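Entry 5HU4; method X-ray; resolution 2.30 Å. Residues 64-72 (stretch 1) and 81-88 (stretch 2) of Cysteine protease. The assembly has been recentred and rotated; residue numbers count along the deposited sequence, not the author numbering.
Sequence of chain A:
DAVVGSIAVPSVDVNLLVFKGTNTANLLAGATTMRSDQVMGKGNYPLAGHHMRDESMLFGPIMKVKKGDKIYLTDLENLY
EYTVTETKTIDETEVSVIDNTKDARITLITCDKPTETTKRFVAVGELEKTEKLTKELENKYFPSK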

ATOM      1  N   LYS A  64       6.795 -10.238  -3.538  1.00 22.08           N
ATOM      2  CA  LYS A  64       8.150 -10.593  -3.137  1.00 22.50           C
ATOM      3  C   LYS A  64       8.644  -9.759  -1.958  1.00 26.00           C
ATOM      4  O   LYS A  64       9.842  -9.722  -1.677  1.00 26.86           O
ATOM      5  CB  LYS A  64       9.107 -10.437  -4.320  1.00 22.70           C
ATOM      6  N   VAL A  65       7.724  -9.085  -1.275  1.00 23.23           N
ATOM      7  CA  VAL A  65       8.090  -8.311  -0.095  1.00 26.51           C
ATOM      8  C   VAL A  65       8.255  -9.246   1.097  1.00 27.59           C
ATOM      9  O   VAL A  65       7.513 -10.221   1.246  1.00 28.30           O
ATOM     10  CB  VAL A  65       7.045  -7.207   0.212  1.00 24.58           C
ATOM     11  CG1 VAL A  65       6.536  -7.292   1.650  1.00 23.24           C
ATOM     12  CG2 VAL A  65       7.635  -5.839  -0.063  1.00 23.92           C
ATOM     13  N   LYS A  66       9.250  -8.961   1.930  1.00 26.49           N
ATOM     14  CA  LYS A  66       9.507  -9.770   3.111  1.00 29.36           C
ATOM     15  C   LYS A  66       9.526  -8.911   4.368  1.00 29.35           C
ATOM     16  O   LYS A  66       9.567  -7.683   4.294  1.00 28.26           O
ATOM     17  CB  LYS A  66      10.833 -10.521   2.968  1.00 29.95           C
ATOM     18  N   LYS A  67       9.484  -9.566   5.522  1.00 30.81           N
ATOM     19  CA  LYS A  67       9.654  -8.884   6.796  1.00 29.18           C
ATOM     20  C   LYS A  67      11.137  -8.849   7.148  1.00 29.46           C
ATOM     21  O   LYS A  67      11.825  -9.863   7.036  1.00 38.76           O
ATOM     22  CB  LYS A  67       8.852  -9.578   7.898  1.00 29.85           C
ATOM     23  N   GLY A  68      11.632  -7.686   7.562  1.00 33.52           N
ATOM     24  CA  GLY A  68      10.813  -6.496   7.688  1.00 27.83           C
ATOM     25  C   GLY A  68      11.236  -5.376   6.757  1.00 27.70           C
ATOM     26  O   GLY A  68      12.022  -4.506   7.134  1.00 25.20           O
ATOM     27  N   ASP A  69      10.716  -5.400   5.534  1.00 25.58           N
ATOM     28  CA  ASP A  69      10.961  -4.327   4.580  1.00 22.25           C
ATOM     29  C   ASP A  69      10.194  -3.076   4.985  1.00 23.49           C
ATOM     30  O   ASP A  69       9.153  -3.157   5.637  1.00 22.20           O
ATOM     31  CB  ASP A  69      10.561  -4.752   3.166  1.00 22.42           C
ATOM     32  CG  ASP A  69      11.443  -5.853   2.616  1.00 26.87           C
ATOM     33  OD1 ASP A  69      12.564  -6.037   3.135  1.00 27.01           O
ATOM     34  OD2 ASP A  69      11.014  -6.535   1.661  1.00 25.68           O
ATOM     35  N   LYS A  70      10.711  -1.917   4.595  1.00 19.89           N
ATOM     36  CA  LYS A  70      10.065  -0.654   4.917  1.00 22.37           C
ATOM     37  C   LYS A  70       9.005  -0.297   3.884  1.00 24.88           C
ATOM     38  O   LYS A  70       9.195  -0.509   2.684  1.00 23.00           O
ATOM     39  CB  LYS A  70      11.098   0.472   5.009  1.00 22.02           C
ATOM     40  CG  LYS A  70      12.265   0.188   5.942  1.00 23.54           C
ATOM     41  CD  LYS A  70      11.799  -0.136   7.351  1.00 26.93           C
ATOM     42  CE  LYS A  70      12.939   0.012   8.346  1.00 30.32           C
ATOM     43  NZ  LYS A  70      12.915  -1.055   9.386  1.00 35.85           N
ATOM     44  N   ILE A  71       7.883   0.236   4.358  1.00 22.99           N
ATOM     45  CA  ILE A  71       6.867   0.795   3.479  1.00 20.26           C
ATOM     46  C   ILE A  71       6.717   2.278   3.787  1.00 21.36           C
ATOM     47  O   ILE A  71       6.499   2.661   4.938  1.00 21.97           O
ATOM     48  CB  ILE A  71       5.507   0.095   3.639  1.00 21.27           C
ATOM     49  CG1 ILE A  71       5.645  -1.410   3.409  1.00 21.19           C
ATOM     50  CG2 ILE A  71       4.488   0.687   2.675  1.00 20.56           C
ATOM     51  CD1 ILE A  71       4.383  -2.188   3.712  1.00 17.17           C
ATOM     52  N   TYR A  72       6.845   3.111   2.762  1.00 20.76           N
ATOM     53  CA  TYR A  72       6.760   4.551   2.955  1.00 20.85           C
ATOM     54  C   TYR A  72       5.463   5.112   2.393  1.00 21.29           C
ATOM     55  O   TYR A  72       5.083   4.823   1.261  1.00 20.29           O
ATOM     56  CB  TYR A  72       7.966   5.243   2.321  1.00 20.50           C
ATOM     57  CG  TYR A  72       9.272   4.825   2.952  1.00 24.22           C
ATOM     58  CD1 TYR A  72       9.739   5.449   4.100  1.00 25.18           C
ATOM     59  CD2 TYR A  72      10.032   3.798   2.409  1.00 21.97           C
ATOM     60  CE1 TYR A  72      10.929   5.067   4.685  1.00 25.95           C
ATOM     61  CE2 TYR A  72      11.224   3.411   2.986  1.00 23.33           C
ATOM     62  CZ  TYR A  72      11.666   4.047   4.126  1.00 23.46           C
ATOM     63  OH  TYR A  72      12.854   3.667   4.707  1.00 26.42           O
ATOM     64  N   GLU A  81       6.413   5.936   8.080  1.00 25.39           N
ATOM     65  CA  GLU A  81       7.245   4.764   7.843  1.00 25.97           C
ATOM     66  C   GLU A  81       6.703   3.528   8.548  1.00 24.42           C
ATOM     67  O   GLU A  81       6.593   3.493   9.775  1.00 27.31           O
ATOM     68  CB  GLU A  81       8.684   5.032   8.291  1.00 27.99           C
ATOM     69  CG  GLU A  81       9.595   3.816   8.215  1.00 33.04           C
ATOM     70  CD  GLU A  81      11.057   4.168   8.418  1.00 39.99           C
ATOM     71  OE1 GLU A  81      11.375   5.374   8.494  1.00 43.94           O
ATOM     72  OE2 GLU A  81      11.887   3.238   8.502  1.00 39.05           O
ATOM     73  N   TYR A  82       6.364   2.513   7.759  1.00 22.56           N
ATOM     74  CA  TYR A  82       5.910   1.237   8.294  1.00 22.16           C
ATOM     75  C   TYR A  82       6.976   0.166   8.089  1.00 24.98           C
ATOM     76  O   TYR A  82       7.854   0.307   7.237  1.00 23.63           O
ATOM     77  CB  TYR A  82       4.600   0.802   7.634  1.00 22.36           C
ATOM     78  CG  TYR A  82       3.437   1.752   7.834  1.00 23.15           C
ATOM     79  CD1 TYR A  82       3.292   2.882   7.039  1.00 21.31           C
ATOM     80  CD2 TYR A  82       2.475   1.507   8.805  1.00 22.98           C
ATOM     81  CE1 TYR A  82       2.227   3.746   7.213  1.00 21.67           C
ATOM     82  CE2 TYR A  82       1.407   2.366   8.986  1.00 22.02           C
ATOM     83  CZ  TYR A  82       1.288   3.483   8.187  1.00 21.55           C
ATOM     84  OH  TYR A  82       0.227   4.340   8.365  1.00 21.34           O
ATOM     85  N   THR A  83       6.893  -0.905   8.871  1.00 23.45           N
ATOM     86  CA  THR A  83       7.792  -2.040   8.711  1.00 21.22           C
ATOM     87  C   THR A  83       6.989  -3.329   8.589  1.00 23.28           C
ATOM     88  O   THR A  83       6.223  -3.675   9.488  1.00 23.28           O
ATOM     89  CB  THR A  83       8.778  -2.161   9.886  1.00 21.94           C
ATOM     90  OG1 THR A  83       9.659  -1.029   9.891  1.00 26.17           O
ATOM     91  CG2 THR A  83       9.603  -3.433   9.762  1.00 20.95           C
ATOM     92  N   VAL A  84       7.166  -4.027   7.470  1.00 25.68           N
ATOM     93  CA  VAL A  84       6.453  -5.273   7.204  1.00 25.39           C
ATOM     94  C   VAL A  84       6.660  -6.286   8.325  1.00 25.67           C
ATOM     95  O   VAL A  84       7.792  -6.628   8.660  1.00 26.03           O
ATOM     96  CB  VAL A  84       6.901  -5.902   5.869  1.00 25.59           C
ATOM     97  CG1 VAL A  84       6.234  -7.254   5.666  1.00 26.24           C
ATOM     98  CG2 VAL A  84       6.592  -4.966   4.710  1.00 23.77           C
ATOM     99  N   THR A  85       5.562  -6.757   8.907  1.00 26.62           N
ATOM    100  CA  THR A  85       5.637  -7.707  10.011  1.00 21.84           C
ATOM    101  C   THR A  85       4.958  -9.031   9.676  1.00 26.54           C
ATOM    102  O   THR A  85       5.239 -10.052  10.301  1.00 32.53           O
ATOM    103  CB  THR A  85       5.004  -7.131  11.291  1.00 23.06           C
ATOM    104  OG1 THR A  85       3.646  -6.754  11.032  1.00 24.67           O
ATOM    105  CG2 THR A  85       5.781  -5.916  11.769  1.00 25.12           C
ATOM    106  N   GLU A  86       4.067  -9.017   8.689  1.00 25.28           N
ATOM    107  CA  GLU A  86       3.405 -10.247   8.272  1.00 26.38           C
ATOM    108  C   GLU A  86       3.046 -10.227   6.786  1.00 24.87           C
ATOM    109  O   GLU A  86       2.620  -9.208   6.240  1.00 26.41           O
ATOM    110  CB  GLU A  86       2.159 -10.498   9.137  1.00 24.84           C
ATOM    111  CG  GLU A  86       0.825 -10.123   8.510  1.00 32.08           C
ATOM    112  CD  GLU A  86      -0.348 -10.368   9.445  1.00 39.67           C
ATOM    113  OE1 GLU A  86      -0.537  -9.568  10.388  1.00 37.19           O
ATOM    114  OE2 GLU A  86      -1.078 -11.362   9.240  1.00 44.87           O
ATOM    115  N   THR A  87       3.273 -11.361   6.131  1.00 24.32           N
ATOM    116  CA  THR A  87       2.889 -11.559   4.740  1.00 23.42           C
ATOM    117  C   THR A  87       2.080 -12.845   4.646  1.00 27.96           C
ATOM    118  O   THR A  87       2.472 -13.869   5.205  1.00 30.17           O
ATOM    119  CB  THR A  87       4.110 -11.646   3.805  1.00 26.09           C
ATOM    120  OG1 THR A  87       4.949 -12.734   4.210  1.00 26.98           O
ATOM    121  CG2 THR A  87       4.911 -10.352   3.843  1.00 22.91           C
ATOM    122  N   LYS A  88       0.954 -12.798   3.945  1.00 26.04           N
ATOM    123  CA  LYS A  88       0.057 -13.945   3.912  1.00 24.95           C
ATOM    124  C   LYS A  88      -0.808 -13.988   2.659  1.00 25.87           C
ATOM    125  O   LYS A  88      -0.991 -12.979   1.977  1.00 26.10           O
ATOM    126  CB  LYS A  88      -0.839 -13.941   5.153  1.00 27.05           C
ATOM    127  CG  LYS A  88      -1.733 -12.715   5.264  1.00 29.74           C
ATOM    128  CD  LYS A  88      -2.495 -12.697   6.580  1.00 33.31           C
ATOM    129  CE  LYS A  88      -3.198 -11.364   6.791  1.00 34.89           C
ATOM    130  NZ  LYS A  88      -3.717 -11.222   8.178  1.00 38.38           N
TER

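Antiparallel strands illustrate how a backbone ladder fixes the register and the side chains then exploit it, and these two stretches of a cysteine protease are a compact example. Residues 70-72, the start of a strand, lie against strand residues 81-88, their N-to-C directions 143° apart. Lys70 pairs with Thr83, Ile71 with Tyr82 and Tyr72 with Glu81. The central pair is the hydrogen-bonded one: Ile71 N donates to Tyr82 O at 2.9 Å, and Tyr82 N returns the bond to Ile71 O at 2.8 Å, both nearly linear. The ladder extends one step before the strand begins, where Val84 N donates to Asp69 O at 2.8 Å. Between these rungs, the non-hydrogen-bonded pair brings CA atoms close to carbonyls, with Lys70 CA 3.3 Å from Tyr82 O and Thr83 CA 3.5 Å from Asp69 O, both as CA-H...O contacts.

Before the strand begins, the chain turns. Asp69 N binds Lys66 O at 2.8 Å, and the carboxylate of Asp69 answers through OD2, which accepts from Lys66 N at 3.0 Å. Within this doubly tied loop the peptide bond preceding Gly68 is cis. Gly68 lies close to the partner strand, its CA 3.2 Å from Val84 O; a CB here would come within 2.9 Å of Thr83 CG2, so the absence of a side chain avoids a clash.

Alternation along the strands sorts the side chains. Ile71 and Tyr82 share one face, their CB atoms 4.2 Å apart. Val84, whose CA-to-CB bond points toward the first stretch, has the largest area covered by it. Its CG2 lies 3.7 Å from Ile71 CD1 and 3.8 Å from Val65 CG1, so one methyl group links the strand to the preceding loop in a small apolar cluster. Thr87 adds a methyl at the edge, its CG2 4.1 Å from Val65 CG1.

The face carrying Lys70, Tyr72, Glu81 and Thr83 is more polar. Lys70 reaches its own bridge partner to make a weak hydrogen bond from NZ to Thr83 OG1 at 3.3 Å. It also runs beside Glu81: Lys70 CE is 3.4 Å from Glu81 OE2, but NZ remains 4.5 Å from that oxygen, so the opposite charges are near each other without forming a salt bridge. The extended Glu81 side chain also approaches Tyr72, whose CE1 lies 3.8 Å from Glu81 CD, the carboxylate carbon meeting the ring obliquely. The general lesson is plain: backbone bonds set the register, while alternation places the Ile71-Tyr82 packing on one face and the Lys70, Thr83, Glu81 and Tyr72 contacts on the other.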